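Local coordinates for protein DNA photolyase (Agrobacterium tumefaciens, PDB 4U63) that probably repairs cyclobutane pyrimidine dimers in ultraviolet-damaged DNA with light, using a flavin (FAD) and a methenyltetrahydrofolate antenna, at residues W355-M360 with R437-E442; K335-G340 with E384-D389; G340-G343 with V347-G350; D430-Y435 with L446-I451. All blocks are in the same frame, centred on the assembly; numbering follows the deposited sequence. Where two conformers were deposited one is given.

Contact 1: W355-M360 with R437-E442; sequences WQHGTM and RRFVPE. With MHF (5,10-methenyl-6,7,8-trihydrofolic acid), chain B.
Gln-356 and Phe-439 mark the closest approach of the two backbones, their CA atoms 9.0 Å apart, a gap bridged by side chains and one water. Each segment holds the last turn of a helix, 345-357 and 434-439, and leaves it within a residue, at Gly-358 with positive phi and at Val-440. Phe-439 fills the gap with the rim of its ring. Against that rim lies the amide oxygen of Gln-356, OE1 standing 3.7 Å from Phe-439 CE1 near the ring plane, with amide and ring turned 84° apart. Gln-356 gets there on an extended chain, CG anti to the backbone N (chi1 -170°). The water donates to OE1 and, weakly, to Arg-438 O, while NE2 is bonded to Asp-218. His-357 comes rim to rim with Phe-439, its CE1 3.9 Å from Phe-439 CE1 and the planes at 78°, neither ring over the face of the other. The helix end belongs to the FAD-binding part of the photolyase, and it also builds the antenna site: Trp-355 lays one indole face under the folate, whose O4 sits 2.9 Å above the ring plane over its centre. Backbone atoms of the same segment also line the pocket, with Trp-355 O 2.7 Å from MHF N3 and Gly-358 CA 3.5 Å from MHF NA2. Beyond the turn, Met-360 touches the flavin.

Contact 2: K335-G340 with E384-D389; sequences KAWTRG and EKWFRD. With MHF (5,10-methenyl-6,7,8-trihydrofolic acid), chain B.
Trp-386 meets Thr-338 where helix 380-390 passes the end of helix 331-338, a buried contact within the FAD-binding part. Two residues earlier, Glu-384 faces away from the other helix and, in the conformer given, pairs along its own with Arg-388. Trp-386 reaches across with CG anti to the backbone N, which lays one indole face against Thr-338. The CB of Thr-338 stands 3.6 Å from the centroid of the six-membered ring, 12° off its normal, a CH-pi contact, and CG2 lies over the same face. Thr-338 can offer carbon here because OG1 turns back to Lys-335 O, a carbonyl that also takes Arg-339 N. At the indole edge, in plane, a water accepts from Trp-386 NE1 and donates to Thr-338 O. Trp-337 slides past Trp-386 the opposite way, CZ3 3.8 Å from Trp-386 CD1 with the planes at 65°; its own NE1 is bonded to Val-368 O. Phe-387 adds CE1, 4.0 Å from Trp-337 CH2, and touches the flavin. At Asp-389 the backbone turns to the antenna: MHF N8 gives its hydrogen to Asp-389 O at 2.9 Å, nearly straight at 176°. Direct contact between the helices is thus carbon on carbon, the indole N-H being satisfied through water, while the bond to the folate comes from a main-chain carbonyl, as do those from Leu-354 and Thr-390.

Contact 3: G340-G343 with V347-G350; sequences GMTG and VDAG
Asp-348 turns its carboxylate back onto the loop that leads into its own helix, 345-357. Its CB lies 3.2 Å from Gly-340 O, where the chain has just left helix 331-338 through a Schellman motif. With CG anti to the carbonyl carbon, the side chain passes alongside the Gly-340 carbonyl, and CG comes 3.0 Å from Gly-340 O. Beyond CG the two oxygens divide the loop between them. OD1 takes two bonds from one residue: Thr-342 N reaches it at 2.8 Å and 163°, on the syn side and a little out of the carboxylate plane, whereas Thr-342 OG1 gives its hydrogen from well above that plane, 45° out of it, at 2.7 Å. OD2 receives Gly-343 N on its syn lone pair, 3.0 Å away and more bent, 143°; a weak bond from Tyr-473 OH reaches it as well. Thr-342 can use its hydroxyl and its amide together because OG1 sits between its own N and carbonyl carbon, and the same oxygen accepts from Tyr-344 N, just before the helix. Val-347 CG1 packs 3.7 Å from Thr-342 OG1 on the flank of this cluster. Gly-340 and Gly-343 both have positive phi, and Gly-340 CA packs only 3.9 Å from Asp-348 CA. The loop is therefore folded around one buried carboxylate. Two consecutive amides and a hydroxyl supply three hydrogen bonds that would help to stabilise its negative charge without a basic residue among these donors, and in doing so fix the turn between the two helices.

Contact 4: D430-Y435 with L446-I451; sequences DGDGDY and LERKYI. With SO4 (sulfate ion), chain K.
Asp-432 and Arg-448 bring the backbones closest, CA to CA 5.5 Å, where a type I turn from Asp-430 to Gly-433, just ahead of helix 434-439, faces the start of the weakly bonded helix 448-451. Arg-448 has the largest share of the buried surface. Its CG stands between its own N and carbonyl carbon (chi1 69°) and the chain bends again at chi3, bringing the guanidinium down on the turn. One face of that group lies against the Gly-431 to Asp-432 peptide, with Gly-431 C 3.3 Å above the plane and toward the rim. Gly-431 O is also over this face; NE is 3.0 Å from it, but the angle is too poor for a hydrogen bond. The charge is met instead by Asp-432, whose OD1 forms a salt bridge to Arg-448 NH2 at 2.7 Å, although carboxylate and guanidinium planes are 83° apart. The same nitrogen makes a weak bond of 3.2 Å to O2 of a sulfate, probably from the crystallisation liquor. Gly-431 O is gripped by a water that donates to it and also to Arg-448 O. Deeper in, Ile-451 CG2 packs 4.0 Å from Gly-433 CA, a close fit against the glycine backbone. Behind the turn, Asp-430 OD1 accepts Tyr-435 N, tying the turn to the first residues of helix 434-439. The contact thus joins an apolar seat at Gly-433 to a charged outer rim, where one arginine is shared between a carboxylate and a bound anion; at so exposed a site, water probably weakens the ion pair.

How the contacts relate
All four contacts lie in the mostly helical FAD-binding part. Contacts 2 and 3 share Gly-340, just past the end of helix 331-338; contact 3 is complete before contact 1 begins along the chain, both using helix 345-357. Contacts 1 and 4 share helix 434-439 and interlock along the chain. Centres of contacts 1 and 3 are about 9 Å apart, those of contacts 2 and 4 about 24 Å. Between contacts 1 and 2, Trp-355 CZ3 packs 3.5 Å from Trp-386 CH2, and both contacts touch the antenna folate and the flavin. Contact 4 lies farthest out, its Tyr-435 resting on Ala-349 and Gly-350. Helix 345-357 thus links the chromophore sites to the outer helices.

Contact 1: W355-M360 with R437-E442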
# COMPACT_ATOMS: atom_id res chain seq x y z
N TRP A 355 11.17 9.39 -3.02
CA TRP A 355 10.85 10.68 -3.60
C TRP A 355 10.68 10.61 -5.12
O TRP A 355 9.76 11.22 -5.67
CB TRP A 355 11.92 11.71 -3.25
CG TRP A 355 11.52 13.12 -3.50
CD1 TRP A 355 12.05 13.97 -4.41
CD2 TRP A 355 10.49 13.85 -2.81
NE1 TRP A 355 11.43 15.19 -4.34
CE2 TRP A 355 10.46 15.14 -3.37
CE3 TRP A 355 9.59 13.53 -1.79
CZ2 TRP A 355 9.58 16.12 -2.93
CZ3 TRP A 355 8.70 14.52 -1.35
CH2 TRP A 355 8.70 15.79 -1.92
N GLN A 356 11.55 9.85 -5.79
CA GLN A 356 11.55 9.78 -7.26
C GLN A 356 10.47 8.89 -7.85
O GLN A 356 9.86 9.26 -8.85
CB GLN A 356 12.91 9.29 -7.76
CG GLN A 356 13.07 9.42 -9.27
CD GLN A 356 14.38 8.87 -9.79
OE1 GLN A 356 15.21 8.37 -9.02
NE2 GLN A 356 14.58 8.96 -11.10
N HIS A 357 10.25 7.72 -7.25
CA HIS A 357 9.38 6.69 -7.82
C HIS A 357 8.12 6.34 -7.02
O HIS A 357 7.31 5.53 -7.47
CB HIS A 357 10.20 5.41 -8.03
CG HIS A 357 11.27 5.54 -9.07
ND1 HIS A 357 12.49 4.92 -8.96
CD2 HIS A 357 11.30 6.23 -10.24
CE1 HIS A 357 13.23 5.21 -10.02
NE2 HIS A 357 12.53 6.02 -10.81
N GLY A 358 7.95 6.94 -5.85
CA GLY A 358 6.77 6.68 -5.04
C GLY A 358 6.75 5.32 -4.38
O GLY A 358 5.69 4.85 -3.98
N THR A 359 7.92 4.70 -4.25
CA THR A 359 8.02 3.40 -3.61
C THR A 359 9.43 3.21 -3.07
O THR A 359 10.33 3.98 -3.38
CB THR A 359 7.65 2.25 -4.57
OG1 THR A 359 7.46 1.05 -3.83
CG2 THR A 359 8.72 2.05 -5.65
N MET A 360 9.61 2.17 -2.26
CA MET A 360 10.91 1.86 -1.71
C MET A 360 11.01 0.36 -1.52
O MET A 360 10.03 -0.28 -1.12
CB MET A 360 11.12 2.60 -0.39
CG MET A 360 12.55 2.55 0.14
SD MET A 360 12.75 3.20 1.81
CE MET A 360 11.90 4.78 1.68
N ARG A 437 24.55 3.57 -5.72
CA ARG A 437 24.99 4.30 -6.92
C ARG A 437 23.83 4.76 -7.80
O ARG A 437 23.91 5.81 -8.45
CB ARG A 437 25.97 3.47 -7.75
CG ARG A 437 27.31 3.27 -7.07
CD ARG A 437 28.39 2.78 -8.02
NE ARG A 437 29.55 2.38 -7.23
CZ ARG A 437 29.73 1.16 -6.72
NH1 ARG A 437 30.81 0.89 -5.99
NH2 ARG A 437 28.83 0.20 -6.93
N ARG A 438 22.75 3.97 -7.83
CA ARG A 438 21.56 4.30 -8.61
C ARG A 438 20.88 5.54 -8.08
O ARG A 438 20.50 6.42 -8.86
CB ARG A 438 20.59 3.12 -8.59
CG ARG A 438 19.30 3.32 -9.38
CD ARG A 438 18.55 2.01 -9.48
NE ARG A 438 19.34 1.02 -10.22
CZ ARG A 438 19.37 -0.29 -10.00
NH1 ARG A 438 18.64 -0.86 -9.03
NH2 ARG A 438 20.15 -1.06 -10.75
N PHE A 439 20.72 5.62 -6.77
CA PHE A 439 19.99 6.74 -6.14
C PHE A 439 20.83 7.81 -5.47
O PHE A 439 20.31 8.87 -5.14
CB PHE A 439 18.96 6.16 -5.18
CG PHE A 439 17.91 5.34 -5.88
CD1 PHE A 439 16.95 5.97 -6.64
CD2 PHE A 439 17.91 3.96 -5.80
CE1 PHE A 439 15.98 5.24 -7.30
CE2 PHE A 439 16.94 3.21 -6.45
CZ PHE A 439 15.98 3.85 -7.21
N VAL A 440 22.13 7.55 -5.29
CA VAL A 440 23.07 8.54 -4.79
C VAL A 440 24.23 8.56 -5.81
O VAL A 440 25.36 8.13 -5.50
CB VAL A 440 23.55 8.21 -3.36
CG1 VAL A 440 24.25 9.41 -2.74
CG2 VAL A 440 22.39 7.76 -2.47
N PRO A 441 23.95 9.05 -7.05
CA PRO A 441 24.93 9.00 -8.14
C PRO A 441 26.20 9.81 -7.90
O PRO A 441 27.21 9.54 -8.52
CB PRO A 441 24.15 9.55 -9.34
CG PRO A 441 23.14 10.45 -8.73
CD PRO A 441 22.71 9.72 -7.49
N GLU A 442 26.15 10.80 -7.02
CA GLU A 442 27.36 11.53 -6.63
C GLU A 442 28.43 10.64 -5.97
O GLU A 442 29.59 11.02 -5.91
CB GLU A 442 27.03 12.70 -5.70
CG GLU A 442 26.37 12.32 -4.39
CD GLU A 442 24.86 12.39 -4.47
OE1 GLU A 442 24.28 11.79 -5.40
OE2 GLU A 442 24.26 13.03 -3.58
N1 MHF B . 5.57 11.70 -3.15
C2 MHF B . 6.65 11.30 -3.82
NA2 MHF B . 6.88 9.97 -3.88
N3 MHF B . 7.51 12.17 -4.44
C4 MHF B . 7.30 13.50 -4.38
O4 MHF B . 8.07 14.30 -4.94
C4A MHF B . 6.11 13.98 -3.66
N5 MHF B . 5.79 15.31 -3.47
C6 MHF B . 4.89 15.74 -2.39
C7 MHF B . 3.69 14.80 -2.44
N8 MHF B . 4.14 13.40 -2.36
C8A MHF B . 5.25 12.99 -3.01
C9 MHF B . 4.63 17.23 -2.70
N10 MHF B . 5.34 17.48 -3.97
C11 MHF B . 6.35 16.45 -4.11
C12 MHF B . 6.63 21.38 -5.02
C13 MHF B . 7.58 20.34 -4.96
C14 MHF B . 7.19 19.06 -4.61
C15 MHF B . 5.84 18.78 -4.30
C16 MHF B . 4.90 19.80 -4.38
C17 MHF B . 5.29 21.09 -4.74
C MHF B . 7.02 22.78 -5.42
O MHF B . 6.12 23.56 -5.65
N MHF B . 8.31 23.10 -5.60
CA MHF B . 8.79 24.36 -6.15
CB MHF B . 9.56 25.19 -5.12
CG MHF B . 9.07 25.00 -3.68
CD MHF B . 9.56 23.73 -3.01
OE1 MHF B . 10.43 23.02 -3.55
OE2 MHF B . 9.06 23.42 -1.90
CT MHF B . 9.67 24.08 -7.34
O1 MHF B . 9.25 24.39 -8.47
O2 MHF B . 10.79 23.55 -7.16
O HOH W 1 17.59 7.17 -10.23

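Contact 2: K335-G340 with E384-D389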
# COMPACT_ATOMS: atom_id res chain seq x y z
N LYS A 335 13.75 16.45 8.78
CA LYS A 335 13.82 16.96 7.41
C LYS A 335 14.98 16.33 6.63
O LYS A 335 14.81 15.95 5.47
CB LYS A 335 13.91 18.50 7.39
CG LYS A 335 12.58 19.18 7.66
CD LYS A 335 12.72 20.69 7.56
CE LYS A 335 11.51 21.41 8.13
NZ LYS A 335 11.73 22.88 8.14
N ALA A 336 16.15 16.21 7.27
CA ALA A 336 17.30 15.57 6.61
C ALA A 336 16.94 14.14 6.20
O ALA A 336 17.28 13.70 5.11
CB ALA A 336 18.52 15.58 7.50
N TRP A 337 16.24 13.43 7.08
CA TRP A 337 15.76 12.09 6.78
C TRP A 337 14.83 12.08 5.55
O TRP A 337 15.05 11.31 4.60
CB TRP A 337 15.09 11.49 8.03
CG TRP A 337 14.52 10.11 7.87
CD1 TRP A 337 15.20 8.93 7.93
CD2 TRP A 337 13.15 9.77 7.63
NE1 TRP A 337 14.35 7.87 7.72
CE2 TRP A 337 13.08 8.36 7.54
CE3 TRP A 337 11.97 10.51 7.48
CZ2 TRP A 337 11.87 7.68 7.32
CZ3 TRP A 337 10.78 9.84 7.25
CH2 TRP A 337 10.74 8.44 7.17
N THR A 338 13.81 12.94 5.55
CA THR A 338 12.84 12.97 4.43
C THR A 338 13.51 13.27 3.09
O THR A 338 13.05 12.80 2.06
CB THR A 338 11.69 13.99 4.64
OG1 THR A 338 12.21 15.34 4.68
CG2 THR A 338 10.88 13.68 5.91
N ARG A 339 14.58 14.05 3.12
CA ARG A 339 15.31 14.45 1.92
C ARG A 339 16.42 13.48 1.49
O ARG A 339 17.05 13.69 0.44
CB ARG A 339 15.95 15.80 2.15
CG ARG A 339 14.95 16.92 2.35
CD ARG A 339 15.60 18.12 3.00
NE ARG A 339 14.66 19.22 3.14
CZ ARG A 339 14.86 20.31 3.88
NH1 ARG A 339 15.99 20.47 4.57
NH2 ARG A 339 13.91 21.24 3.94
N GLY A 340 16.66 12.43 2.27
CA GLY A 340 17.78 11.55 2.03
C GLY A 340 19.10 12.29 2.11
O GLY A 340 19.95 12.15 1.22
N GLU A 384 5.61 7.37 9.62
CA GLU A 384 4.37 6.82 9.09
C GLU A 384 3.64 7.85 8.22
O GLU A 384 3.19 7.54 7.10
CB GLU A 384 3.48 6.34 10.26
CG GLU A 384 2.31 5.45 9.86
CD GLU A 384 1.05 6.19 9.44
OE1 GLU A 384 0.90 7.40 9.71
OE2 GLU A 384 0.17 5.55 8.83
N LYS A 385 3.52 9.08 8.73
CA LYS A 385 2.86 10.16 8.00
C LYS A 385 3.60 10.53 6.73
O LYS A 385 2.98 10.79 5.71
CB LYS A 385 2.68 11.41 8.87
CG LYS A 385 1.64 11.23 9.96
CD LYS A 385 1.36 12.51 10.73
CE LYS A 385 0.40 12.26 11.89
NZ LYS A 385 0.90 11.27 12.87
N TRP A 386 4.93 10.55 6.78
CA TRP A 386 5.73 10.86 5.59
C TRP A 386 5.48 9.80 4.51
O TRP A 386 5.24 10.13 3.35
CB TRP A 386 7.23 10.93 5.90
CG TRP A 386 8.06 11.21 4.67
CD1 TRP A 386 8.84 10.32 3.96
CD2 TRP A 386 8.15 12.46 3.97
NE1 TRP A 386 9.42 10.95 2.88
CE2 TRP A 386 9.01 12.26 2.86
CE3 TRP A 386 7.60 13.72 4.17
CZ2 TRP A 386 9.33 13.28 1.96
CZ3 TRP A 386 7.93 14.75 3.27
CH2 TRP A 386 8.78 14.52 2.19
N PHE A 387 5.50 8.53 4.92
CA PHE A 387 5.21 7.42 4.00
C PHE A 387 3.80 7.52 3.42
O PHE A 387 3.60 7.25 2.25
CB PHE A 387 5.38 6.07 4.71
CG PHE A 387 6.80 5.52 4.69
CD1 PHE A 387 7.92 6.36 4.59
CD2 PHE A 387 7.01 4.16 4.78
CE1 PHE A 387 9.20 5.83 4.59
CE2 PHE A 387 8.29 3.63 4.77
CZ PHE A 387 9.39 4.46 4.68
N ARG A 388 2.84 7.91 4.24
CA ARG A 388 1.46 8.11 3.79
C ARG A 388 1.36 9.10 2.63
O ARG A 388 0.51 8.94 1.76
CB ARG A 388 0.56 8.59 4.94
CG ARG A 388 -0.42 7.54 5.44
CD ARG A 388 -1.07 7.93 6.77
NE ARG A 388 -1.36 9.36 6.87
CZ ARG A 388 -1.40 10.06 8.02
NH1 ARG A 388 -1.16 9.48 9.20
NH2 ARG A 388 -1.68 11.36 7.98
N ASP A 389 2.20 10.13 2.64
CA ASP A 389 2.17 11.18 1.61
C ASP A 389 2.96 10.82 0.36
O ASP A 389 2.72 11.42 -0.71
CB ASP A 389 2.69 12.51 2.18
CG ASP A 389 2.31 13.71 1.31
OD1 ASP A 389 1.16 13.80 0.81
OD2 ASP A 389 3.16 14.59 1.12
N1 MHF B . 5.57 11.70 -3.15
C2 MHF B . 6.65 11.30 -3.82
NA2 MHF B . 6.88 9.97 -3.88
N3 MHF B . 7.51 12.17 -4.44
C4 MHF B . 7.30 13.50 -4.38
O4 MHF B . 8.07 14.30 -4.94
C4A MHF B . 6.11 13.98 -3.66
N5 MHF B . 5.79 15.31 -3.47
C6 MHF B . 4.89 15.74 -2.39
C7 MHF B . 3.69 14.80 -2.44
N8 MHF B . 4.14 13.40 -2.36
C8A MHF B . 5.25 12.99 -3.01
C9 MHF B . 4.63 17.23 -2.70
N10 MHF B . 5.34 17.48 -3.97
C11 MHF B . 6.35 16.45 -4.11
C12 MHF B . 6.63 21.38 -5.02
C13 MHF B . 7.58 20.34 -4.96
C14 MHF B . 7.19 19.06 -4.61
C15 MHF B . 5.84 18.78 -4.30
C16 MHF B . 4.90 19.80 -4.38
C17 MHF B . 5.29 21.09 -4.74
C MHF B . 7.02 22.78 -5.42
O MHF B . 6.12 23.56 -5.65
N MHF B . 8.31 23.10 -5.60
CA MHF B . 8.79 24.36 -6.15
CB MHF B . 9.56 25.19 -5.12
CG MHF B . 9.07 25.00 -3.68
CD MHF B . 9.56 23.73 -3.01
OE1 MHF B . 10.43 23.02 -3.55
OE2 MHF B . 9.06 23.42 -1.90
CT MHF B . 9.67 24.08 -7.34
O1 MHF B . 9.25 24.39 -8.47
O2 MHF B . 10.79 23.55 -7.16
O HOH W 2 11.55 10.71 0.77

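Contact 3: G340-G343 with V347-G350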
# COMPACT_ATOMS: atom_id res chain seq x y z
N GLY A 340 16.66 12.43 2.27
CA GLY A 340 17.78 11.55 2.03
C GLY A 340 19.10 12.29 2.11
O GLY A 340 19.95 12.15 1.22
N MET A 341 19.27 13.08 3.18
CA MET A 341 20.52 13.79 3.45
C MET A 341 21.05 13.46 4.85
O MET A 341 21.50 14.34 5.59
CB MET A 341 20.31 15.30 3.31
CG MET A 341 19.95 15.75 1.90
SD MET A 341 21.30 15.57 0.71
CE MET A 341 22.46 16.76 1.37
N THR A 342 21.01 12.17 5.21
CA THR A 342 21.49 11.70 6.50
C THR A 342 23.00 11.47 6.53
O THR A 342 23.59 11.41 7.61
CB THR A 342 20.79 10.41 6.90
OG1 THR A 342 21.18 9.34 6.02
CG2 THR A 342 19.26 10.58 6.85
N GLY A 343 23.61 11.30 5.36
CA GLY A 343 25.04 10.96 5.27
C GLY A 343 25.31 9.46 5.38
O GLY A 343 26.47 9.04 5.36
N VAL A 347 20.48 4.63 3.57
CA VAL A 347 19.29 5.36 4.04
C VAL A 347 18.91 6.40 3.01
O VAL A 347 17.76 6.50 2.59
CB VAL A 347 19.55 6.02 5.41
CG1 VAL A 347 18.39 6.93 5.83
CG2 VAL A 347 19.80 4.94 6.47
N ASP A 348 19.91 7.17 2.58
CA ASP A 348 19.68 8.22 1.59
C ASP A 348 19.17 7.68 0.26
O ASP A 348 18.25 8.25 -0.33
CB ASP A 348 20.94 9.07 1.43
CG ASP A 348 21.26 9.86 2.70
OD1 ASP A 348 20.36 9.98 3.57
OD2 ASP A 348 22.38 10.36 2.83
N ALA A 349 19.74 6.57 -0.19
CA ALA A 349 19.25 5.91 -1.40
C ALA A 349 17.76 5.58 -1.30
O ALA A 349 16.99 5.88 -2.21
CB ALA A 349 20.07 4.67 -1.69
N GLY A 350 17.34 4.98 -0.18
CA GLY A 350 15.94 4.66 0.04
C GLY A 350 15.02 5.86 -0.01
O GLY A 350 13.99 5.86 -0.70

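Contact 4: D430-Y435 with L446-I451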
# COMPACT_ATOMS: atom_id res chain seq x y z
N ASP A 430 23.57 -4.83 -0.09
CA ASP A 430 23.97 -4.08 -1.29
C ASP A 430 25.51 -4.01 -1.39
O ASP A 430 26.11 -2.93 -1.53
CB ASP A 430 23.35 -2.67 -1.24
CG ASP A 430 23.51 -1.89 -2.53
OD1 ASP A 430 23.33 -2.48 -3.62
OD2 ASP A 430 23.79 -0.68 -2.46
N GLY A 431 26.15 -5.18 -1.34
CA GLY A 431 27.61 -5.28 -1.23
C GLY A 431 28.41 -4.53 -2.27
O GLY A 431 29.40 -3.88 -1.95
N ASP A 432 27.98 -4.62 -3.53
CA ASP A 432 28.67 -3.92 -4.62
C ASP A 432 28.29 -2.45 -4.71
O ASP A 432 28.93 -1.70 -5.45
CB ASP A 432 28.43 -4.63 -5.96
CG ASP A 432 29.04 -6.02 -6.00
OD1 ASP A 432 29.94 -6.33 -5.18
OD2 ASP A 432 28.63 -6.82 -6.86
N GLY A 433 27.25 -2.03 -3.98
CA GLY A 433 26.83 -0.64 -3.92
C GLY A 433 25.96 -0.18 -5.08
O GLY A 433 25.75 1.02 -5.26
N ASP A 434 25.43 -1.12 -5.86
CA ASP A 434 24.64 -0.79 -7.06
C ASP A 434 23.36 -0.01 -6.76
O ASP A 434 23.01 0.90 -7.50
CB ASP A 434 24.30 -2.05 -7.86
CG ASP A 434 25.54 -2.69 -8.47
OD1 ASP A 434 26.58 -2.02 -8.58
OD2 ASP A 434 25.46 -3.88 -8.83
N TYR A 435 22.66 -0.37 -5.70
CA TYR A 435 21.46 0.39 -5.30
C TYR A 435 21.84 1.81 -4.86
O TYR A 435 21.20 2.77 -5.25
CB TYR A 435 20.73 -0.35 -4.19
CG TYR A 435 19.50 0.32 -3.62
CD1 TYR A 435 18.29 0.31 -4.30
CD2 TYR A 435 19.55 0.95 -2.38
CE1 TYR A 435 17.15 0.90 -3.76
CE2 TYR A 435 18.43 1.55 -1.83
CZ TYR A 435 17.23 1.52 -2.52
OH TYR A 435 16.12 2.11 -1.96
N LEU A 446 33.09 5.88 -6.06
CA LEU A 446 33.66 5.22 -4.89
C LEU A 446 33.66 3.71 -5.06
O LEU A 446 32.71 3.14 -5.61
CB LEU A 446 32.89 5.54 -3.61
CG LEU A 446 33.15 6.87 -2.90
CD1 LEU A 446 32.27 6.90 -1.65
CD2 LEU A 446 34.62 7.06 -2.54
N GLU A 447 34.72 3.09 -4.57
CA GLU A 447 34.87 1.64 -4.58
C GLU A 447 33.98 1.06 -3.50
O GLU A 447 33.59 1.78 -2.57
CB GLU A 447 36.32 1.26 -4.31
CG GLU A 447 37.29 1.72 -5.39
CD GLU A 447 38.75 1.64 -4.97
OE1 GLU A 447 39.03 1.39 -3.78
OE2 GLU A 447 39.62 1.83 -5.85
N ARG A 448 33.66 -0.24 -3.60
CA ARG A 448 32.73 -0.86 -2.64
C ARG A 448 33.23 -0.78 -1.19
O ARG A 448 32.41 -0.76 -0.28
CB ARG A 448 32.39 -2.31 -3.02
CG ARG A 448 33.52 -3.32 -2.89
CD ARG A 448 33.00 -4.73 -3.11
NE ARG A 448 32.13 -5.19 -2.02
CZ ARG A 448 31.41 -6.31 -2.03
NH1 ARG A 448 30.66 -6.63 -0.98
NH2 ARG A 448 31.43 -7.12 -3.08
N LYS A 449 34.55 -0.75 -1.00
CA LYS A 449 35.14 -0.59 0.34
C LYS A 449 34.59 0.62 1.10
O LYS A 449 34.48 0.57 2.33
CB LYS A 449 36.68 -0.45 0.25
N TYR A 450 34.26 1.69 0.38
CA TYR A 450 33.79 2.93 1.01
C TYR A 450 32.40 3.41 0.60
O TYR A 450 31.92 4.40 1.15
CB TYR A 450 34.79 4.04 0.72
CG TYR A 450 36.20 3.71 1.16
CD1 TYR A 450 36.48 3.46 2.50
CD2 TYR A 450 37.25 3.65 0.24
CE1 TYR A 450 37.77 3.15 2.92
CE2 TYR A 450 38.54 3.35 0.65
CZ TYR A 450 38.79 3.10 2.00
OH TYR A 450 40.07 2.79 2.41
N ILE A 451 31.75 2.74 -0.35
CA ILE A 451 30.45 3.19 -0.87
C ILE A 451 29.38 3.37 0.23
O ILE A 451 28.56 4.28 0.14
CB ILE A 451 29.93 2.26 -2.01
CG1 ILE A 451 28.72 2.87 -2.73
CG2 ILE A 451 29.57 0.88 -1.48
CD1 ILE A 451 29.00 4.15 -3.49
S SO4 K . 28.36 -9.58 -2.15
O1 SO4 K . 27.60 -10.58 -2.92
O2 SO4 K . 28.43 -8.32 -2.93
O3 SO4 K . 27.69 -9.33 -0.86
O4 SO4 K . 29.73 -10.08 -1.90
O HOH W 3 30.27 -2.57 0.27